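Local coordinates for orotidine 5'-phosphate decarboxylase (Pyrococcus horikoshii, PDB 2CZD), which probably catalyses the decarboxylation of orotidine 5'-monophosphate to UMP, the last step of de novo UMP biosynthesis, at residues G37-E49 and A71-I83. Numbering follows the deposited sequence.
Sequences GSGVDIIRRLKEE and ARKVFGAGADYVI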
ATOM      1  N   GLY B  37       2.581  13.201   5.831  1.00 13.94           N
ATOM      2  CA  GLY B  37       2.804  14.349   6.687  1.00 15.72           C
ATOM      3  C   GLY B  37       3.387  15.567   6.001  1.00 14.88           C
ATOM      4  O   GLY B  37       3.029  16.696   6.349  1.00 17.56           O
ATOM      5  N   SER B  38       4.270  15.350   5.032  1.00 13.29           N
ATOM      6  CA  SER B  38       4.934  16.445   4.320  1.00 12.73           C
ATOM      7  C   SER B  38       4.522  16.667   2.870  1.00 16.17           C
ATOM      8  O   SER B  38       4.961  17.645   2.254  1.00 17.74           O
ATOM      9  CB  SER B  38       6.450  16.245   4.356  1.00 13.34           C
ATOM     10  OG  SER B  38       6.925  16.248   5.695  1.00 17.22           O
ATOM     11  N   GLY B  39       3.671  15.798   2.325  1.00 12.55           N
ATOM     12  CA  GLY B  39       3.286  15.916   0.931  1.00 12.01           C
ATOM     13  C   GLY B  39       4.283  15.130   0.088  1.00 12.24           C
ATOM     14  O   GLY B  39       5.448  14.951   0.490  1.00 13.55           O
ATOM     15  N   VAL B  40       3.849  14.643  -1.070  1.00 12.03           N
ATOM     16  CA  VAL B  40       4.742  13.887  -1.937  1.00 14.01           C
ATOM     17  C   VAL B  40       5.938  14.751  -2.384  1.00 11.60           C
ATOM     18  O   VAL B  40       7.003  14.226  -2.723  1.00 14.79           O
ATOM     19  CB  VAL B  40       3.975  13.324  -3.173  1.00 15.57           C
ATOM     20  CG1 VAL B  40       3.527  14.460  -4.084  1.00 15.80           C
ATOM     21  CG2 VAL B  40       4.846  12.321  -3.924  1.00 15.37           C
ATOM     22  N   ASP B  41       5.783  16.073  -2.364  1.00 17.52           N
ATOM     23  CA  ASP B  41       6.890  16.943  -2.762  1.00 19.76           C
ATOM     24  C   ASP B  41       8.111  16.849  -1.840  1.00 21.88           C
ATOM     25  O   ASP B  41       9.173  17.402  -2.163  1.00 18.90           O
ATOM     26  CB  ASP B  41       6.445  18.408  -2.851  1.00 25.57           C
ATOM     27  CG  ASP B  41       5.677  18.708  -4.125  1.00 29.41           C
ATOM     28  OD1 ASP B  41       6.098  18.234  -5.198  1.00 37.76           O
ATOM     29  OD2 ASP B  41       4.659  19.433  -4.066  1.00 34.71           O
ATOM     30  N   ILE B  42       7.973  16.179  -0.695  1.00 17.93           N
ATOM     31  CA  ILE B  42       9.118  16.015   0.197  1.00 17.73           C
ATOM     32  C   ILE B  42      10.157  15.218  -0.599  1.00 16.99           C
ATOM     33  O   ILE B  42      11.367  15.336  -0.388  1.00 15.12           O
ATOM     34  CB  ILE B  42       8.741  15.239   1.513  1.00 19.13           C
ATOM     35  CG1 ILE B  42       9.932  15.186   2.473  1.00 20.93           C
ATOM     36  CG2 ILE B  42       8.344  13.794   1.209  1.00 16.95           C
ATOM     37  CD1 ILE B  42      10.365  16.531   3.006  1.00 19.47           C
ATOM     38  N   ILE B  43       9.679  14.394  -1.520  1.00 14.67           N
ATOM     39  CA  ILE B  43      10.604  13.609  -2.327  1.00 13.35           C
ATOM     40  C   ILE B  43      11.428  14.522  -3.246  1.00 13.55           C
ATOM     41  O   ILE B  43      12.634  14.339  -3.383  1.00 15.64           O
ATOM     42  CB  ILE B  43       9.851  12.560  -3.176  1.00 12.98           C
ATOM     43  CG1 ILE B  43       9.275  11.485  -2.259  1.00 13.84           C
ATOM     44  CG2 ILE B  43      10.786  11.913  -4.173  1.00 16.43           C
ATOM     45  CD1 ILE B  43       8.301  10.546  -2.966  1.00 12.22           C
ATOM     46  N   ARG B  44      10.782  15.506  -3.865  1.00 16.54           N
ATOM     47  CA  ARG B  44      11.510  16.402  -4.755  1.00 17.37           C
ATOM     48  C   ARG B  44      12.427  17.296  -3.946  1.00 19.70           C
ATOM     49  O   ARG B  44      13.550  17.589  -4.373  1.00 20.89           O
ATOM     50  CB  ARG B  44      10.566  17.263  -5.602  1.00 19.88           C
ATOM     51  CG  ARG B  44      11.295  18.249  -6.544  1.00 21.27           C
ATOM     52  CD  ARG B  44      12.161  17.557  -7.628  1.00 22.58           C
ATOM     53  NE  ARG B  44      11.367  16.848  -8.640  1.00 19.62           N
ATOM     54  CZ  ARG B  44      11.868  15.965  -9.499  1.00 24.22           C
ATOM     55  NH1 ARG B  44      13.163  15.675  -9.481  1.00 28.43           N
ATOM     56  NH2 ARG B  44      11.074  15.357 -10.372  1.00 25.72           N
ATOM     57  N   ARG B  45      11.961  17.727  -2.777  1.00 18.15           N
ATOM     58  CA  ARG B  45      12.790  18.582  -1.930  1.00 21.29           C
ATOM     59  C   ARG B  45      14.065  17.818  -1.571  1.00 21.40           C
ATOM     60  O   ARG B  45      15.176  18.356  -1.667  1.00 19.46           O
ATOM     61  CB  ARG B  45      12.050  18.967  -0.648  1.00 25.56           C
ATOM     62  CG  ARG B  45      10.788  19.778  -0.858  1.00 32.25           C
ATOM     63  CD  ARG B  45      10.020  19.916   0.456  1.00 33.12           C
ATOM     64  NE  ARG B  45      10.874  20.480   1.495  1.00 39.79           N
ATOM     65  CZ  ARG B  45      10.515  20.646   2.763  1.00 40.11           C
ATOM     66  NH1 ARG B  45       9.301  20.286   3.169  1.00 41.88           N
ATOM     67  NH2 ARG B  45      11.370  21.186   3.623  1.00 39.60           N
ATOM     68  N   LEU B  46      13.903  16.559  -1.163  1.00 20.67           N
ATOM     69  CA  LEU B  46      15.042  15.729  -0.804  1.00 19.13           C
ATOM     70  C   LEU B  46      15.965  15.537  -2.010  1.00 18.31           C
ATOM     71  O   LEU B  46      17.189  15.650  -1.884  1.00 17.26           O
ATOM     72  CB  LEU B  46      14.571  14.361  -0.276  1.00 18.80           C
ATOM     73  CG  LEU B  46      14.009  14.286   1.155  1.00 17.15           C
ATOM     74  CD1 LEU B  46      13.266  12.958   1.361  1.00 20.67           C
ATOM     75  CD2 LEU B  46      15.144  14.446   2.169  1.00 22.46           C
ATOM     76  N   LYS B  47      15.393  15.282  -3.182  1.00 17.32           N
ATOM     77  CA  LYS B  47      16.221  15.083  -4.366  1.00 17.54           C
ATOM     78  C   LYS B  47      17.014  16.351  -4.696  1.00 20.03           C
ATOM     79  O   LYS B  47      18.201  16.280  -4.999  1.00 20.12           O
ATOM     80  CB  LYS B  47      15.359  14.683  -5.576  1.00 21.08           C
ATOM     81  CG  LYS B  47      16.142  14.487  -6.871  1.00 23.81           C
ATOM     82  CD  LYS B  47      17.308  13.496  -6.686  1.00 27.43           C
ATOM     83  CE  LYS B  47      16.837  12.070  -6.354  1.00 28.83           C
ATOM     84  NZ  LYS B  47      16.166  11.423  -7.523  1.00 25.40           N
ATOM     85  N   GLU B  48      16.354  17.503  -4.636  1.00 21.36           N
ATOM     86  CA  GLU B  48      17.023  18.763  -4.952  1.00 21.56           C
ATOM     87  C   GLU B  48      18.067  19.153  -3.908  1.00 24.03           C
ATOM     88  O   GLU B  48      19.144  19.658  -4.248  1.00 24.00           O
ATOM     89  CB  GLU B  48      15.987  19.880  -5.086  1.00 22.98           C
ATOM     90  CG  GLU B  48      15.059  19.732  -6.294  1.00 25.92           C
ATOM     91  CD  GLU B  48      15.771  19.980  -7.614  1.00 29.15           C
ATOM     92  OE1 GLU B  48      16.540  20.966  -7.705  1.00 29.37           O
ATOM     93  OE2 GLU B  48      15.551  19.195  -8.561  1.00 29.09           O
ATOM     94  N   GLU B  49      17.751  18.907  -2.644  1.00 22.78           N
ATOM     95  CA  GLU B  49      18.641  19.256  -1.535  1.00 24.77           C
ATOM     96  C   GLU B  49      19.857  18.360  -1.321  1.00 26.90           C
ATOM     97  O   GLU B  49      20.910  18.846  -0.911  1.00 29.47           O
ATOM     98  CB  GLU B  49      17.848  19.295  -0.225  1.00 26.95           C
ATOM     99  CG  GLU B  49      16.901  20.471  -0.094  1.00 29.40           C
ATOM    100  CD  GLU B  49      17.644  21.770   0.086  1.00 32.48           C
ATOM    101  OE1 GLU B  49      18.432  21.865   1.055  1.00 35.58           O
ATOM    102  OE2 GLU B  49      17.455  22.688  -0.741  1.00 36.97           O
ATOM    103  N   ALA B  71       2.670   5.238  -9.051  1.00  8.83           N
ATOM    104  CA  ALA B  71       4.063   5.237  -9.517  1.00  8.83           C
ATOM    105  C   ALA B  71       4.374   6.491 -10.345  1.00  9.73           C
ATOM    106  O   ALA B  71       5.428   7.114 -10.189  1.00 10.02           O
ATOM    107  CB  ALA B  71       4.322   3.985 -10.358  1.00 12.67           C
ATOM    108  N   ARG B  72       3.450   6.849 -11.226  1.00 10.30           N
ATOM    109  CA  ARG B  72       3.635   8.025 -12.061  1.00  9.94           C
ATOM    110  C   ARG B  72       3.861   9.259 -11.200  1.00 10.49           C
ATOM    111  O   ARG B  72       4.773  10.034 -11.471  1.00 12.10           O
ATOM    112  CB  ARG B  72       2.410   8.219 -12.962  1.00 12.60           C
ATOM    113  CG  ARG B  72       2.506   9.371 -13.944  1.00 20.58           C
ATOM    114  CD  ARG B  72       1.452   9.185 -15.034  1.00 22.51           C
ATOM    115  NE  ARG B  72       0.882  10.448 -15.483  1.00 34.58           N
ATOM    116  CZ  ARG B  72       1.521  11.342 -16.230  1.00 34.98           C
ATOM    117  NH1 ARG B  72       2.770  11.113 -16.630  1.00 39.89           N
ATOM    118  NH2 ARG B  72       0.908  12.469 -16.581  1.00 36.34           N
ATOM    119  N   LYS B  73       3.038   9.442 -10.167  1.00  9.34           N
ATOM    120  CA  LYS B  73       3.172  10.595  -9.271  1.00 11.69           C
ATOM    121  C   LYS B  73       4.469  10.565  -8.442  1.00 11.34           C
ATOM    122  O   LYS B  73       5.161  11.579  -8.304  1.00 12.74           O
ATOM    123  CB  LYS B  73       1.978  10.628  -8.313  1.00 11.19           C
ATOM    124  CG  LYS B  73       1.903  11.836  -7.410  1.00 13.83           C
ATOM    125  CD  LYS B  73       1.437  13.059  -8.203  1.00 17.97           C
ATOM    126  CE  LYS B  73       1.180  14.249  -7.277  1.00 20.25           C
ATOM    127  NZ  LYS B  73       0.770  15.434  -8.102  1.00 20.91           N
ATOM    128  N   VAL B  74       4.794   9.399  -7.889  1.00 10.43           N
ATOM    129  CA  VAL B  74       5.971   9.256  -7.037  1.00  9.04           C
ATOM    130  C   VAL B  74       7.295   9.289  -7.813  1.00  9.21           C
ATOM    131  O   VAL B  74       8.233   9.967  -7.386  1.00  9.70           O
ATOM    132  CB  VAL B  74       5.811   7.965  -6.187  1.00 11.95           C
ATOM    133  CG1 VAL B  74       7.034   7.708  -5.347  1.00 13.60           C
ATOM    134  CG2 VAL B  74       4.606   8.134  -5.270  1.00 12.48           C
ATOM    135  N   PHE B  75       7.395   8.585  -8.939  1.00  8.64           N
ATOM    136  CA  PHE B  75       8.627   8.673  -9.743  1.00  9.28           C
ATOM    137  C   PHE B  75       8.686  10.110 -10.252  1.00 12.22           C
ATOM    138  O   PHE B  75       9.764  10.708 -10.358  1.00 13.23           O
ATOM    139  CB  PHE B  75       8.586   7.724 -10.943  1.00  9.53           C
ATOM    140  CG  PHE B  75       8.859   6.276 -10.591  1.00  8.59           C
ATOM    141  CD1 PHE B  75      10.032   5.905  -9.925  1.00 10.45           C
ATOM    142  CD2 PHE B  75       7.980   5.279 -10.989  1.00  9.44           C
ATOM    143  CE1 PHE B  75      10.317   4.547  -9.671  1.00 10.94           C
ATOM    144  CE2 PHE B  75       8.252   3.938 -10.738  1.00  9.42           C
ATOM    145  CZ  PHE B  75       9.422   3.567 -10.079  1.00 10.02           C
ATOM    146  N   GLY B  76       7.511  10.659 -10.553  1.00 11.73           N
ATOM    147  CA  GLY B  76       7.408  12.031 -11.032  1.00 13.84           C
ATOM    148  C   GLY B  76       7.961  13.068 -10.066  1.00 16.53           C
ATOM    149  O   GLY B  76       8.539  14.084 -10.474  1.00 15.01           O
ATOM    150  N   ALA B  77       7.803  12.800  -8.776  1.00 11.09           N
ATOM    151  CA  ALA B  77       8.283  13.697  -7.728  1.00 10.70           C
ATOM    152  C   ALA B  77       9.774  13.536  -7.465  1.00 13.73           C
ATOM    153  O   ALA B  77      10.362  14.332  -6.737  1.00 13.50           O
ATOM    154  CB  ALA B  77       7.485  13.460  -6.438  1.00 11.90           C
ATOM    155  N   GLY B  78      10.385  12.503  -8.043  1.00 11.71           N
ATOM    156  CA  GLY B  78      11.810  12.326  -7.853  1.00 12.86           C
ATOM    157  C   GLY B  78      12.286  10.982  -7.341  1.00 11.98           C
ATOM    158  O   GLY B  78      13.496  10.780  -7.202  1.00 13.27           O
ATOM    159  N   ALA B  79      11.370  10.063  -7.039  1.00 11.79           N
ATOM    160  CA  ALA B  79      11.808   8.747  -6.575  1.00 10.15           C
ATOM    161  C   ALA B  79      12.573   8.037  -7.670  1.00 10.04           C
ATOM    162  O   ALA B  79      12.239   8.155  -8.853  1.00 12.85           O
ATOM    163  CB  ALA B  79      10.598   7.866  -6.160  1.00  8.59           C
ATOM    164  N   ASP B  80      13.599   7.294  -7.268  1.00  9.66           N
ATOM    165  CA  ASP B  80      14.391   6.510  -8.197  1.00  8.62           C
ATOM    166  C   ASP B  80      13.954   5.052  -8.188  1.00 11.14           C
ATOM    167  O   ASP B  80      14.147   4.346  -9.171  1.00 10.44           O
ATOM    168  CB  ASP B  80      15.873   6.609  -7.842  1.00 11.78           C
ATOM    169  CG  ASP B  80      16.401   7.999  -8.039  1.00 13.47           C
ATOM    170  OD1 ASP B  80      16.585   8.410  -9.213  1.00 13.82           O
ATOM    171  OD2 ASP B  80      16.609   8.677  -7.019  1.00 11.97           O
ATOM    172  N   TYR B  81      13.380   4.600  -7.070  1.00 10.26           N
ATOM    173  CA  TYR B  81      12.915   3.212  -6.958  1.00 10.29           C
ATOM    174  C   TYR B  81      11.638   3.172  -6.154  1.00  9.51           C
ATOM    175  O   TYR B  81      11.454   3.966  -5.238  1.00 11.42           O
ATOM    176  CB  TYR B  81      13.914   2.301  -6.213  1.00 10.93           C
ATOM    177  CG  TYR B  81      15.334   2.382  -6.689  1.00  9.95           C
ATOM    178  CD1 TYR B  81      16.184   3.376  -6.202  1.00 12.48           C
ATOM    179  CD2 TYR B  81      15.820   1.501  -7.651  1.00 12.45           C
ATOM    180  CE1 TYR B  81      17.495   3.488  -6.670  1.00 12.25           C
ATOM    181  CE2 TYR B  81      17.137   1.608  -8.132  1.00 12.71           C
ATOM    182  CZ  TYR B  81      17.955   2.610  -7.634  1.00 17.15           C
ATOM    183  OH  TYR B  81      19.226   2.761  -8.149  1.00 17.50           O
ATOM    184  N   VAL B  82      10.757   2.228  -6.483  1.00  8.01           N
ATOM    185  CA  VAL B  82       9.537   2.065  -5.711  1.00  6.91           C
ATOM    186  C   VAL B  82       9.485   0.614  -5.262  1.00  8.98           C
ATOM    187  O   VAL B  82       9.723  -0.296  -6.070  1.00  9.45           O
ATOM    188  CB  VAL B  82       8.262   2.358  -6.569  1.00  8.12           C
ATOM    189  CG1 VAL B  82       7.017   1.906  -5.825  1.00  9.84           C
ATOM    190  CG2 VAL B  82       8.160   3.859  -6.868  1.00 10.43           C
ATOM    191  N   ILE B  83       9.217   0.404  -3.968  1.00  7.74           N
ATOM    192  CA  ILE B  83       9.064  -0.956  -3.435  1.00  6.65           C
ATOM    193  C   ILE B  83       7.627  -1.421  -3.693  1.00  7.83           C
ATOM    194  O   ILE B  83       6.658  -0.735  -3.340  1.00  8.16           O
ATOM    195  CB  ILE B  83       9.392  -0.999  -1.931  1.00  7.09           C
ATOM    196  CG1 ILE B  83      10.875  -0.673  -1.760  1.00  7.24           C
ATOM    197  CG2 ILE B  83       9.081  -2.399  -1.329  1.00 10.58           C
ATOM    198  CD1 ILE B  83      11.376  -0.618  -0.295  1.00  8.85           C
TER
HETATM  199  O   HOH W   1      18.708  10.174  -9.370  1.00 34.49           O
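The guanidinium of R44 lays one face over the A77-G78 peptide: A77 O sits 3.3 Å above its plane, displaced toward the rim, with G78 CA beside it. At its edge, NH2 meets G76 O in a weak bond, the N-H...O angle being only 124°. Bends at chi2 and chi3 turn the guanidinium over A77 O, which it touches without a hydrogen bond, and bring NH2 to G76 O. The D80 carboxylate receives K47 NZ on the syn side of OD2 at 2.8 Å, 29° out of its plane, in a salt bridge; I54 N also bonds OD2. The same ammonium lies in the carbonyl plane of G78 O, 2.8 Å away, and a water bonded to D80 OD1 adds a weak third link. In this TIM barrel, helix 41-50 packs against the end of the neighbouring helix 64-76, where G78, with positive phi, completes a Schellman motif leading into strand 81-85. The closest CA pair is R44 and G78, 5.1 Å apart. Deeper in, I43 CG2 rests 3.5 Å from A79 N, while its CD1 touches V74 CG1 at 3.9 Å. V40 CG2, anti to the backbone N, meets A77 CB at 3.8 Å; CG1 meets CE of K73, a residue packed on L36 of the second subunit.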